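Local coordinates for protein excinuclease ABC, subunit A. (Deinococcus radiodurans, PDB 2VF7) that binds ATP and probably hydrolyses it, and as a zinc-containing, DNA-binding ABC protein of the UvrA family probably takes part in recognising damaged DNA for excision repair, at residues V16-A21 with K27-K32; V31-D36 with L465-P470; S50-G55 with V451-E456. The protein carries 1 engineered substitution. All coordinates share one frame; numbering follows the deposited sequence.

Overall arrangement
The three contacts join two sheets and a helix on one side of an ATP-binding core. Contact 1 is a hairpin, contact 2 ties its second strand, 29-34, to the edge strand 464-468 of the larger sheet, and contact 3 lays the helix that grips ADP against strand 449-453 of that same sheet. Their centres lie 11 to 12 Å apart. Contacts 1 and 2 share Val31 and Lys32. Contacts 1 and 3 meet where Val31 CG2 lies 4.1 Å from Val451 CG1, and contacts 2 and 3 through neighbouring strands. Only contact 3 touches the nucleotide; the side chain of Val31, in contacts 1 and 2, is about 14 Å from the bound ADP.

Contact 1: V16-A21 with K27-K32; sequences VQVRGA and KDISVK
Gln17 and Lys32 lie opposite each other as an antiparallel, non-hydrogen-bonded pair, and the glutamine side chain reaches over to the other strand. From CB, CG runs anti to the backbone N (chi1 -176°), and a bend at the next bond turns the amide back across the sheet. CD then lies 3.9 Å from Lys32 CB, while OE1 comes to 3.2 Å from that same Lys32 CB. NE2 makes a weak bond back to Val18 O within its own strand; Val31 O is also near, but at an angle too poor for bonding. The lysine chain runs outward from here, its amino end making a cation-pi contact with Phe15. Replacing Gln17 with an alanine would probably uncover the flank of Lys32 CB and leave Val18 O without its weak amide partner. Next along the ladder, Val18 and Val31 form a hydrogen-bonded pair, with Val18 N donating to Val31 O at 2.8 Å. These strands make a beta hairpin, part of the antiparallel beta subdomain found in ABC ATPases, and it ends in two G1 bulges. Gly20 and Ala21 both face Ile29, and Asp28 and Ile29 both face Ala21; Gly20 and Asp28 each have positive phi. Ala21 N meets Ile29 O at 3.1 Å, in the carbonyl plane and on a lone pair. On the buried face Ala21 CB touches Ile29 CG1 at 3.9 Å. Toward the outer face a water accepts from Gly20 N at 2.6 Å and bonds Ser30 OG at 2.7 Å, while Asp28 OD2 turns to a salt bridge with Arg22.

Contact 2: V31-D36 with L465-P470; sequences VKVPRD and LYSGPP
A single hydrogen bond from the side chain of Ser467 to the backbone of Lys32 joins the edges of two different sheets. Strand 29-34 is the outer strand of a three-stranded antiparallel sheet, and strand 464-468 closes one side of the six-stranded mixed sheet. The segment axes approach to 7.5 Å and cross at 29°, a separation too wide for direct backbone pairing, and the serine spans it. Its hydroxyl is set anti to the backbone N (chi1 -174°), which carries OG out from strand 464-468 to donate to Lys32 O at 2.8 Å. The approach is almost head-on to the carbonyl, with a C=O...donor angle of 167°. The same OG is also bonded to Trp449 NE1, so the hydroxyl is fixed from two directions and its rotation is restrained. Beneath this polar link, Val31 brings CG2, the branch anti to its backbone N, to 3.8 Å from Ser467 CB and 3.6 Å from Ser467 OG, giving the hydroxyl an apolar flank. The two sheets correspond to the antiparallel subdomain and the mixed core sheet of an ABC ATPase; strand 464-468 is interrupted by a classic beta bulge, Leu465 and Tyr466 both facing Asp452. Tyr466, just before the serine, bonds past it to the residues that follow: its OH donates to Pro469 O at 2.7 Å, in the carbonyl plane and on a lone pair. Gly468 N lies 3.4 Å above one face of the Tyr466 ring, offset toward the rim. At the other end of the first segment, Arg35 packs on Phe399 of the second subunit.

Contact 3: S50-G55 with V451-E456; sequences SSLAFG and VDVGPE. With ADP (adenosine-5'-diphosphate), chain E.
Leu52 meets Val453 and Val451 through one methyl, CD2, and that light apolar touch contrasts with the firm grip which Ser50 and Ser51, on the same helical turn, keep on ADP. The leucine points toward the strand with CG anti to its backbone N (chi1 -170°), and the further turn at chi2 leaves CD2 as the methyl that touches, 4.2 Å from Val453 CG2 and 4.4 Å from Val451 CG1, distances at the outer end of van der Waals packing. No hydrogen bond links the two segments, and the chain after Val453 leaves the helix toward an exposed Glu456. The nucleotide side is much tighter. Ser51 holds the alpha-phosphate oxygen O2A twice, through its backbone N and, at 2.8 Å, through its OG, a hydroxyl that also bonds His24 ND1. Ser50 N donates to the beta-phosphate oxygen O3B at 2.9 Å, and Ser50 OG adds a weak bond to the same atom. Amide and hydroxyl thus work together at the start of the helix, as expected of a P-loop (Walker A), where the helix N-terminus probably adds a favourable electrostatic pull on the phosphates. Lys49 NZ and Gly46 N supply further bonds to ADP. The helix then widens into a pi-type turn, and Ser50 O accepts from both Phe54 N and Gly55 N. Around this centre, helix 49-69 lies against the mixed sheet: Leu52 also packs on Ile464 of strand 464-468, Ala53 on Phe41 of strand 38-42, and Val451 turns its other branch, CG2, to Val33 of strand 29-34.

Contact 1: V16-A21 with K27-K32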
ATOM      1  N   VAL A  16      23.232   3.367  16.634  1.00 55.91           N
ATOM      2  CA  VAL A  16      22.599   4.135  15.564  1.00 55.05           C
ATOM      3  C   VAL A  16      23.276   5.513  15.607  1.00 54.99           C
ATOM      4  O   VAL A  16      23.479   6.072  16.676  1.00 54.89           O
ATOM      5  CB  VAL A  16      21.055   4.269  15.780  1.00 55.00           C
ATOM      6  CG1 VAL A  16      20.379   4.989  14.616  1.00 53.12           C
ATOM      7  CG2 VAL A  16      20.384   2.882  16.061  1.00 54.11           C
ATOM      8  N   GLN A  17      23.687   6.033  14.460  1.00 54.90           N
ATOM      9  CA  GLN A  17      24.386   7.312  14.430  1.00 54.58           C
ATOM     10  C   GLN A  17      23.598   8.313  13.597  1.00 53.89           C
ATOM     11  O   GLN A  17      23.265   8.047  12.445  1.00 53.78           O
ATOM     12  CB  GLN A  17      25.819   7.152  13.915  1.00 54.68           C
ATOM     13  CG  GLN A  17      26.647   8.459  13.942  1.00 56.88           C
ATOM     14  CD  GLN A  17      26.837   9.037  15.359  1.00 59.39           C
ATOM     15  OE1 GLN A  17      27.406   8.378  16.234  1.00 60.41           O
ATOM     16  NE2 GLN A  17      26.378  10.279  15.575  1.00 59.14           N
ATOM     17  N   VAL A  18      23.300   9.456  14.207  1.00 53.52           N
ATOM     18  CA  VAL A  18      22.460  10.490  13.616  1.00 53.08           C
ATOM     19  C   VAL A  18      23.268  11.768  13.468  1.00 53.21           C
ATOM     20  O   VAL A  18      23.929  12.221  14.417  1.00 53.60           O
ATOM     21  CB  VAL A  18      21.227  10.758  14.500  1.00 53.27           C
ATOM     22  CG1 VAL A  18      20.486  12.051  14.091  1.00 53.36           C
ATOM     23  CG2 VAL A  18      20.290   9.546  14.508  1.00 52.38           C
ATOM     24  N   ARG A  19      23.210  12.339  12.273  1.00 52.65           N
ATOM     25  CA  ARG A  19      23.945  13.544  11.954  1.00 52.84           C
ATOM     26  C   ARG A  19      23.094  14.564  11.196  1.00 52.47           C
ATOM     27  O   ARG A  19      22.398  14.209  10.241  1.00 52.61           O
ATOM     28  CB  ARG A  19      25.150  13.171  11.106  1.00 53.25           C
ATOM     29  CG  ARG A  19      26.066  14.320  10.800  1.00 53.79           C
ATOM     30  CD  ARG A  19      27.338  13.809  10.153  1.00 55.68           C
ATOM     31  NE  ARG A  19      27.156  13.298   8.791  1.00 55.04           N
ATOM     32  CZ  ARG A  19      26.990  14.076   7.722  1.00 56.32           C
ATOM     33  NH1 ARG A  19      26.936  15.399   7.862  1.00 56.49           N
ATOM     34  NH2 ARG A  19      26.851  13.535   6.519  1.00 54.85           N
ATOM     35  N   GLY A  20      23.167  15.826  11.618  1.00 51.91           N
ATOM     36  CA  GLY A  20      22.514  16.923  10.896  1.00 51.30           C
ATOM     37  C   GLY A  20      20.997  16.935  10.965  1.00 50.88           C
ATOM     38  O   GLY A  20      20.334  17.329  10.022  1.00 50.25           O
ATOM     39  N   ALA A  21      20.448  16.511  12.094  1.00 51.14           N
ATOM     40  CA  ALA A  21      18.993  16.471  12.271  1.00 51.36           C
ATOM     41  C   ALA A  21      18.470  17.864  12.609  1.00 51.33           C
ATOM     42  O   ALA A  21      18.803  18.421  13.656  1.00 51.18           O
ATOM     43  CB  ALA A  21      18.618  15.453  13.376  1.00 51.25           C
ATOM     44  N   LYS A  27      18.312  21.552  16.377  1.00 53.08           N
ATOM     45  CA  LYS A  27      19.334  22.516  15.987  1.00 53.77           C
ATOM     46  C   LYS A  27      20.440  21.883  15.167  1.00 54.01           C
ATOM     47  O   LYS A  27      21.610  22.079  15.469  1.00 54.52           O
ATOM     48  CB  LYS A  27      19.961  23.174  17.228  1.00 53.88           C
ATOM     49  CG  LYS A  27      18.996  23.884  18.174  1.00 54.52           C
ATOM     50  CD  LYS A  27      18.534  25.199  17.625  1.00 56.20           C
ATOM     51  CE  LYS A  27      17.396  25.768  18.459  1.00 58.44           C
ATOM     52  NZ  LYS A  27      17.143  27.181  18.055  1.00 59.35           N
ATOM     53  N   ASP A  28      20.102  21.115  14.140  1.00 54.70           N
ATOM     54  CA  ASP A  28      21.153  20.512  13.308  1.00 55.37           C
ATOM     55  C   ASP A  28      22.058  19.690  14.226  1.00 55.48           C
ATOM     56  O   ASP A  28      23.254  19.962  14.329  1.00 55.47           O
ATOM     57  CB  ASP A  28      21.963  21.626  12.631  1.00 55.82           C
ATOM     58  CG  ASP A  28      22.663  21.176  11.361  1.00 57.78           C
ATOM     59  OD1 ASP A  28      23.651  21.832  10.975  1.00 59.53           O
ATOM     60  OD2 ASP A  28      22.226  20.191  10.730  1.00 60.91           O
ATOM     61  N   ILE A  29      21.462  18.709  14.916  1.00 54.88           N
ATOM     62  CA  ILE A  29      22.141  17.949  15.976  1.00 54.25           C
ATOM     63  C   ILE A  29      22.805  16.648  15.481  1.00 54.35           C
ATOM     64  O   ILE A  29      22.453  16.109  14.414  1.00 54.11           O
ATOM     65  CB  ILE A  29      21.177  17.614  17.201  1.00 54.16           C
ATOM     66  CG1 ILE A  29      20.113  16.583  16.826  1.00 53.40           C
ATOM     67  CG2 ILE A  29      20.507  18.856  17.752  1.00 53.47           C
ATOM     68  CD1 ILE A  29      20.530  15.136  17.055  1.00 53.77           C
ATOM     69  N   SER A  30      23.763  16.164  16.276  1.00 54.03           N
ATOM     70  CA  SER A  30      24.334  14.829  16.119  1.00 53.80           C
ATOM     71  C   SER A  30      24.116  14.069  17.415  1.00 53.47           C
ATOM     72  O   SER A  30      24.384  14.593  18.487  1.00 53.40           O
ATOM     73  CB  SER A  30      25.834  14.903  15.844  1.00 53.48           C
ATOM     74  OG  SER A  30      26.094  15.524  14.614  1.00 53.41           O
ATOM     75  N   VAL A  31      23.618  12.845  17.313  1.00 52.96           N
ATOM     76  CA  VAL A  31      23.478  11.987  18.476  1.00 53.14           C
ATOM     77  C   VAL A  31      23.699  10.533  18.074  1.00 53.28           C
ATOM     78  O   VAL A  31      23.500  10.170  16.926  1.00 53.80           O
ATOM     79  CB  VAL A  31      22.099  12.196  19.200  1.00 52.79           C
ATOM     80  CG1 VAL A  31      20.954  11.628  18.400  1.00 52.83           C
ATOM     81  CG2 VAL A  31      22.114  11.581  20.570  1.00 52.62           C
ATOM     82  N   LYS A  32      24.142   9.716  19.021  1.00 54.21           N
ATOM     83  CA  LYS A  32      24.221   8.269  18.831  1.00 54.44           C
ATOM     84  C   LYS A  32      23.417   7.564  19.926  1.00 54.33           C
ATOM     85  O   LYS A  32      23.369   8.031  21.067  1.00 53.85           O
ATOM     86  CB  LYS A  32      25.675   7.787  18.838  1.00 54.11           C
ATOM     87  CG  LYS A  32      26.239   7.532  20.222  1.00 54.93           C
ATOM     88  CD  LYS A  32      27.747   7.229  20.215  1.00 54.95           C
ATOM     89  CE  LYS A  32      28.252   6.966  21.646  1.00 54.67           C
ATOM     90  NZ  LYS A  32      29.585   6.310  21.685  1.00 55.69           N
TER
HETATM   91  O   HOH W   1      24.844  17.326  13.018  1.00 68.81           O

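Contact 2: V31-D36 with L465-P470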
ATOM      1  N   VAL A  31      23.618  12.845  17.313  1.00 52.96           N
ATOM      2  CA  VAL A  31      23.478  11.987  18.476  1.00 53.14           C
ATOM      3  C   VAL A  31      23.699  10.533  18.074  1.00 53.28           C
ATOM      4  O   VAL A  31      23.500  10.170  16.926  1.00 53.80           O
ATOM      5  CB  VAL A  31      22.099  12.196  19.200  1.00 52.79           C
ATOM      6  CG1 VAL A  31      20.954  11.628  18.400  1.00 52.83           C
ATOM      7  CG2 VAL A  31      22.114  11.581  20.570  1.00 52.62           C
ATOM      8  N   LYS A  32      24.142   9.716  19.021  1.00 54.21           N
ATOM      9  CA  LYS A  32      24.221   8.269  18.831  1.00 54.44           C
ATOM     10  C   LYS A  32      23.417   7.564  19.926  1.00 54.33           C
ATOM     11  O   LYS A  32      23.369   8.031  21.067  1.00 53.85           O
ATOM     12  CB  LYS A  32      25.675   7.787  18.838  1.00 54.11           C
ATOM     13  CG  LYS A  32      26.239   7.532  20.222  1.00 54.93           C
ATOM     14  CD  LYS A  32      27.747   7.229  20.215  1.00 54.95           C
ATOM     15  CE  LYS A  32      28.252   6.966  21.646  1.00 54.67           C
ATOM     16  NZ  LYS A  32      29.585   6.310  21.685  1.00 55.69           N
ATOM     17  N   VAL A  33      22.788   6.446  19.569  1.00 54.28           N
ATOM     18  CA  VAL A  33      22.000   5.650  20.526  1.00 53.89           C
ATOM     19  C   VAL A  33      22.178   4.149  20.279  1.00 53.39           C
ATOM     20  O   VAL A  33      22.146   3.698  19.125  1.00 52.99           O
ATOM     21  CB  VAL A  33      20.466   6.038  20.532  1.00 53.33           C
ATOM     22  CG1 VAL A  33      20.292   7.487  20.805  1.00 53.47           C
ATOM     23  CG2 VAL A  33      19.808   5.712  19.226  1.00 53.65           C
ATOM     24  N   PRO A  34      22.345   3.370  21.366  1.00 53.48           N
ATOM     25  CA  PRO A  34      22.546   1.931  21.221  1.00 53.25           C
ATOM     26  C   PRO A  34      21.316   1.223  20.663  1.00 53.69           C
ATOM     27  O   PRO A  34      20.177   1.625  20.926  1.00 53.60           O
ATOM     28  CB  PRO A  34      22.859   1.471  22.647  1.00 53.07           C
ATOM     29  CG  PRO A  34      22.308   2.495  23.526  1.00 52.71           C
ATOM     30  CD  PRO A  34      22.360   3.783  22.782  1.00 53.35           C
ATOM     31  N   ARG A  35      21.545   0.194  19.863  1.00 53.85           N
ATOM     32  CA  ARG A  35      20.446  -0.645  19.426  1.00 54.80           C
ATOM     33  C   ARG A  35      20.453  -1.807  20.406  1.00 54.44           C
ATOM     34  O   ARG A  35      21.434  -1.961  21.147  1.00 55.05           O
ATOM     35  CB  ARG A  35      20.562  -1.022  17.923  1.00 54.35           C
ATOM     36  CG  ARG A  35      21.306  -2.305  17.596  1.00 56.80           C
ATOM     37  CD  ARG A  35      21.267  -2.651  16.073  1.00 55.31           C
ATOM     38  NE  ARG A  35      21.731  -1.524  15.269  1.00 53.23           N
ATOM     39  CZ  ARG A  35      23.008  -1.226  15.055  1.00 51.14           C
ATOM     40  NH1 ARG A  35      23.964  -1.980  15.558  1.00 50.80           N
ATOM     41  NH2 ARG A  35      23.327  -0.161  14.334  1.00 50.92           N
ATOM     42  N   ASP A  36      19.351  -2.555  20.479  1.00 54.37           N
ATOM     43  CA  ASP A  36      19.180  -3.689  21.435  1.00 53.87           C
ATOM     44  C   ASP A  36      19.152  -3.242  22.892  1.00 53.71           C
ATOM     45  O   ASP A  36      19.578  -3.961  23.799  1.00 53.62           O
ATOM     46  CB  ASP A  36      20.229  -4.798  21.224  1.00 53.99           C
ATOM     47  CG  ASP A  36      20.306  -5.284  19.765  1.00 54.51           C
ATOM     48  OD1 ASP A  36      19.319  -5.843  19.246  1.00 55.76           O
ATOM     49  OD2 ASP A  36      21.372  -5.118  19.135  1.00 55.66           O
ATOM     50  N   LEU A 465      21.384  17.563  25.467  1.00 52.99           N
ATOM     51  CA  LEU A 465      22.080  17.869  26.705  1.00 52.69           C
ATOM     52  C   LEU A 465      22.958  16.696  27.118  1.00 52.54           C
ATOM     53  O   LEU A 465      24.054  16.875  27.666  1.00 52.41           O
ATOM     54  CB  LEU A 465      21.083  18.208  27.810  1.00 52.71           C
ATOM     55  CG  LEU A 465      20.000  19.230  27.456  1.00 52.80           C
ATOM     56  CD1 LEU A 465      19.309  19.697  28.715  1.00 50.87           C
ATOM     57  CD2 LEU A 465      20.547  20.409  26.656  1.00 53.48           C
ATOM     58  N   TYR A 466      22.465  15.494  26.834  1.00 52.50           N
ATOM     59  CA  TYR A 466      23.113  14.264  27.257  1.00 52.44           C
ATOM     60  C   TYR A 466      22.705  13.089  26.373  1.00 52.53           C
ATOM     61  O   TYR A 466      21.559  12.978  25.991  1.00 52.61           O
ATOM     62  CB  TYR A 466      22.775  13.982  28.729  1.00 52.46           C
ATOM     63  CG  TYR A 466      23.472  12.767  29.318  1.00 52.04           C
ATOM     64  CD1 TYR A 466      24.850  12.763  29.495  1.00 49.21           C
ATOM     65  CD2 TYR A 466      22.741  11.620  29.685  1.00 50.18           C
ATOM     66  CE1 TYR A 466      25.486  11.672  30.010  1.00 50.48           C
ATOM     67  CE2 TYR A 466      23.375  10.514  30.200  1.00 49.77           C
ATOM     68  CZ  TYR A 466      24.761  10.548  30.366  1.00 50.92           C
ATOM     69  OH  TYR A 466      25.454   9.468  30.876  1.00 51.40           O
ATOM     70  N   SER A 467      23.669  12.244  26.017  1.00 52.87           N
ATOM     71  CA  SER A 467      23.379  10.915  25.485  1.00 52.94           C
ATOM     72  C   SER A 467      24.293   9.911  26.197  1.00 53.52           C
ATOM     73  O   SER A 467      25.491   9.886  25.962  1.00 53.92           O
ATOM     74  CB  SER A 467      23.577  10.887  23.958  1.00 53.04           C
ATOM     75  OG  SER A 467      23.180   9.646  23.382  1.00 52.04           O
ATOM     76  N   GLY A 468      23.726   9.109  27.089  1.00 54.00           N
ATOM     77  CA  GLY A 468      24.477   8.085  27.815  1.00 55.24           C
ATOM     78  C   GLY A 468      23.576   7.398  28.832  1.00 56.67           C
ATOM     79  O   GLY A 468      22.394   7.735  28.922  1.00 56.17           O
ATOM     80  N   PRO A 469      24.122   6.432  29.603  1.00 57.83           N
ATOM     81  CA  PRO A 469      23.396   5.815  30.725  1.00 59.11           C
ATOM     82  C   PRO A 469      22.841   6.878  31.684  1.00 60.67           C
ATOM     83  O   PRO A 469      23.460   7.930  31.848  1.00 60.97           O
ATOM     84  CB  PRO A 469      24.485   5.006  31.443  1.00 59.02           C
ATOM     85  CG  PRO A 469      25.492   4.706  30.395  1.00 58.12           C
ATOM     86  CD  PRO A 469      25.480   5.871  29.449  1.00 57.87           C
ATOM     87  N   PRO A 470      21.682   6.616  32.317  1.00 62.04           N
ATOM     88  CA  PRO A 470      21.072   7.588  33.247  1.00 62.73           C
ATOM     89  C   PRO A 470      21.999   8.201  34.299  1.00 63.53           C
ATOM     90  O   PRO A 470      21.909   9.399  34.545  1.00 64.03           O
ATOM     91  CB  PRO A 470      19.965   6.776  33.911  1.00 62.70           C
ATOM     92  CG  PRO A 470      19.528   5.846  32.818  1.00 62.26           C
ATOM     93  CD  PRO A 470      20.835   5.415  32.173  1.00 62.19           C
TER

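Contact 3: S50-G55 with V451-E456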
ATOM      1  N   SER A  50       9.865  14.315  20.458  1.00 52.10           N
ATOM      2  CA  SER A  50       9.141  13.651  19.379  1.00 52.02           C
ATOM      3  C   SER A  50       9.683  13.981  18.027  1.00 51.58           C
ATOM      4  O   SER A  50       9.787  13.091  17.195  1.00 52.56           O
ATOM      5  CB  SER A  50       7.666  13.996  19.411  1.00 52.30           C
ATOM      6  OG  SER A  50       7.053  13.277  20.467  1.00 56.25           O
ATOM      7  N   SER A  51      10.009  15.249  17.772  1.00 51.31           N
ATOM      8  CA  SER A  51      10.666  15.605  16.509  1.00 50.85           C
ATOM      9  C   SER A  51      11.865  14.681  16.206  1.00 50.41           C
ATOM     10  O   SER A  51      12.149  14.410  15.052  1.00 51.03           O
ATOM     11  CB  SER A  51      11.109  17.064  16.511  1.00 50.90           C
ATOM     12  OG  SER A  51      10.000  17.939  16.487  1.00 49.60           O
ATOM     13  N   LEU A  52      12.526  14.187  17.254  1.00 50.32           N
ATOM     14  CA  LEU A  52      13.666  13.249  17.168  1.00 50.09           C
ATOM     15  C   LEU A  52      13.254  11.767  17.057  1.00 50.53           C
ATOM     16  O   LEU A  52      13.491  11.135  16.021  1.00 50.96           O
ATOM     17  CB  LEU A  52      14.636  13.468  18.332  1.00 50.02           C
ATOM     18  CG  LEU A  52      16.006  12.777  18.320  1.00 49.98           C
ATOM     19  CD1 LEU A  52      16.733  12.941  17.001  1.00 46.31           C
ATOM     20  CD2 LEU A  52      16.844  13.312  19.455  1.00 48.29           C
ATOM     21  N   ALA A  53      12.612  11.219  18.088  1.00 50.57           N
ATOM     22  CA  ALA A  53      12.236   9.796  18.064  1.00 50.96           C
ATOM     23  C   ALA A  53      11.261   9.453  16.947  1.00 51.34           C
ATOM     24  O   ALA A  53      11.411   8.427  16.298  1.00 52.96           O
ATOM     25  CB  ALA A  53      11.694   9.318  19.441  1.00 50.50           C
ATOM     26  N   PHE A  54      10.258  10.296  16.721  1.00 51.41           N
ATOM     27  CA  PHE A  54       9.250  10.008  15.700  1.00 51.03           C
ATOM     28  C   PHE A  54       9.486  10.741  14.407  1.00 51.22           C
ATOM     29  O   PHE A  54       9.438  10.130  13.344  1.00 52.09           O
ATOM     30  CB  PHE A  54       7.831  10.339  16.206  1.00 50.87           C
ATOM     31  CG  PHE A  54       7.300   9.360  17.212  1.00 50.89           C
ATOM     32  CD1 PHE A  54       7.582   9.507  18.563  1.00 48.91           C
ATOM     33  CD2 PHE A  54       6.518   8.280  16.811  1.00 50.88           C
ATOM     34  CE1 PHE A  54       7.097   8.596  19.490  1.00 48.66           C
ATOM     35  CE2 PHE A  54       6.030   7.358  17.759  1.00 48.25           C
ATOM     36  CZ  PHE A  54       6.315   7.526  19.072  1.00 48.96           C
ATOM     37  N   GLY A  55       9.683  12.058  14.493  1.00 51.21           N
ATOM     38  CA  GLY A  55       9.803  12.922  13.321  1.00 51.55           C
ATOM     39  C   GLY A  55      11.021  12.623  12.467  1.00 51.81           C
ATOM     40  O   GLY A  55      11.016  12.846  11.239  1.00 51.91           O
ATOM     41  N   VAL A 451      18.482   9.968  26.217  1.00 53.78           N
ATOM     42  CA  VAL A 451      18.758  11.173  25.435  1.00 53.75           C
ATOM     43  C   VAL A 451      17.931  12.354  25.971  1.00 54.14           C
ATOM     44  O   VAL A 451      16.703  12.382  25.804  1.00 53.60           O
ATOM     45  CB  VAL A 451      18.426  10.961  23.947  1.00 53.62           C
ATOM     46  CG1 VAL A 451      18.977  12.100  23.115  1.00 52.63           C
ATOM     47  CG2 VAL A 451      18.949   9.594  23.441  1.00 53.24           C
ATOM     48  N   ASP A 452      18.607  13.315  26.608  1.00 54.39           N
ATOM     49  CA  ASP A 452      17.932  14.496  27.173  1.00 54.73           C
ATOM     50  C   ASP A 452      18.042  15.675  26.221  1.00 54.91           C
ATOM     51  O   ASP A 452      19.145  16.110  25.861  1.00 54.86           O
ATOM     52  CB  ASP A 452      18.471  14.864  28.572  1.00 54.42           C
ATOM     53  CG  ASP A 452      17.475  15.693  29.393  1.00 54.61           C
ATOM     54  OD1 ASP A 452      17.854  16.789  29.885  1.00 53.54           O
ATOM     55  OD2 ASP A 452      16.311  15.248  29.564  1.00 52.91           O
ATOM     56  N   VAL A 453      16.879  16.185  25.833  1.00 55.21           N
ATOM     57  CA  VAL A 453      16.754  17.174  24.769  1.00 55.45           C
ATOM     58  C   VAL A 453      16.416  18.588  25.309  1.00 55.89           C
ATOM     59  O   VAL A 453      15.555  18.752  26.178  1.00 55.16           O
ATOM     60  CB  VAL A 453      15.701  16.720  23.704  1.00 54.98           C
ATOM     61  CG1 VAL A 453      15.465  17.786  22.682  1.00 54.96           C
ATOM     62  CG2 VAL A 453      16.141  15.447  22.996  1.00 55.43           C
ATOM     63  N   GLY A 454      17.149  19.573  24.785  1.00 56.77           N
ATOM     64  CA  GLY A 454      16.865  21.002  24.885  1.00 57.37           C
ATOM     65  C   GLY A 454      17.007  21.531  26.281  1.00 58.45           C
ATOM     66  O   GLY A 454      16.701  20.812  27.254  1.00 59.94           O
ATOM     67  N   PRO A 455      17.464  22.790  26.423  1.00 57.82           N
ATOM     68  CA  PRO A 455      17.290  23.338  27.757  1.00 57.33           C
ATOM     69  C   PRO A 455      15.787  23.485  28.032  1.00 57.26           C
ATOM     70  O   PRO A 455      15.272  22.881  28.973  1.00 57.07           O
ATOM     71  CB  PRO A 455      17.996  24.712  27.692  1.00 57.38           C
ATOM     72  CG  PRO A 455      18.690  24.775  26.408  1.00 57.21           C
ATOM     73  CD  PRO A 455      18.097  23.737  25.494  1.00 57.94           C
ATOM     74  N   GLU A 456      15.098  24.241  27.169  1.00 57.39           N
ATOM     75  CA  GLU A 456      13.686  24.615  27.345  1.00 57.73           C
ATOM     76  C   GLU A 456      12.827  24.162  26.141  1.00 57.32           C
ATOM     77  O   GLU A 456      13.159  23.180  25.455  1.00 56.89           O
ATOM     78  CB  GLU A 456      13.547  26.138  27.598  1.00 57.57           C
ATOM     79  CG  GLU A 456      14.502  26.724  28.656  1.00 58.22           C
ATOM     80  CD  GLU A 456      14.330  28.247  28.908  1.00 59.40           C
ATOM     81  OE1 GLU A 456      13.418  28.655  29.675  1.00 61.48           O
ATOM     82  OE2 GLU A 456      15.137  29.043  28.370  1.00 60.97           O
TER
HETATM   83  PB  ADP E 902       8.262  17.194  22.675  1.00 43.47           P
HETATM   84  O1B ADP E 902       9.280  17.201  23.780  1.00 47.23           O
HETATM   85  O2B ADP E 902       6.983  17.894  23.029  1.00 45.01           O
HETATM   86  O3B ADP E 902       8.031  15.802  22.115  1.00 46.30           O
HETATM   87  PA  ADP E 902       8.072  18.316  20.121  1.00 39.89           P
HETATM   88  O1A ADP E 902       6.609  17.920  20.327  1.00 37.11           O
HETATM   89  O2A ADP E 902       8.828  17.720  18.980  1.00 42.67           O
HETATM   90  O3A ADP E 902       8.899  18.073  21.475  1.00 40.97           O
HETATM   91  O5' ADP E 902       8.075  19.904  19.865  1.00 41.35           O
HETATM   92  C5' ADP E 902       9.129  20.629  19.224  1.00 39.25           C
HETATM   93  C4' ADP E 902       8.519  21.495  18.134  1.00 39.34           C
HETATM   94  O4' ADP E 902       8.045  20.637  17.089  1.00 39.71           O
HETATM   95  C3' ADP E 902       7.319  22.337  18.566  1.00 39.63           C
HETATM   96  O3' ADP E 902       7.368  23.653  17.960  1.00 36.89           O
HETATM   97  C2' ADP E 902       6.145  21.523  18.039  1.00 39.03           C
HETATM   98  O2' ADP E 902       4.957  22.284  17.850  1.00 39.62           O
HETATM   99  C1' ADP E 902       6.702  20.958  16.739  1.00 39.55           C
HETATM  100  N9  ADP E 902       6.032  19.719  16.296  1.00 39.48           N
HETATM  101  C8  ADP E 902       6.008  18.555  16.980  1.00 39.84           C
HETATM  102  N7  ADP E 902       5.312  17.595  16.342  1.00 37.04           N
HETATM  103  C5  ADP E 902       4.884  18.162  15.197  1.00 38.64           C
HETATM  104  C6  ADP E 902       4.120  17.688  14.030  1.00 38.51           C
HETATM  105  N6  ADP E 902       3.648  16.415  13.995  1.00 40.16           N
HETATM  106  N1  ADP E 902       3.894  18.567  13.039  1.00 40.37           N
HETATM  107  C2  ADP E 902       4.352  19.840  13.064  1.00 39.14           C
HETATM  108  N3  ADP E 902       5.065  20.333  14.085  1.00 40.30           N
HETATM  109  C4  ADP E 902       5.364  19.551  15.161  1.00 39.63           C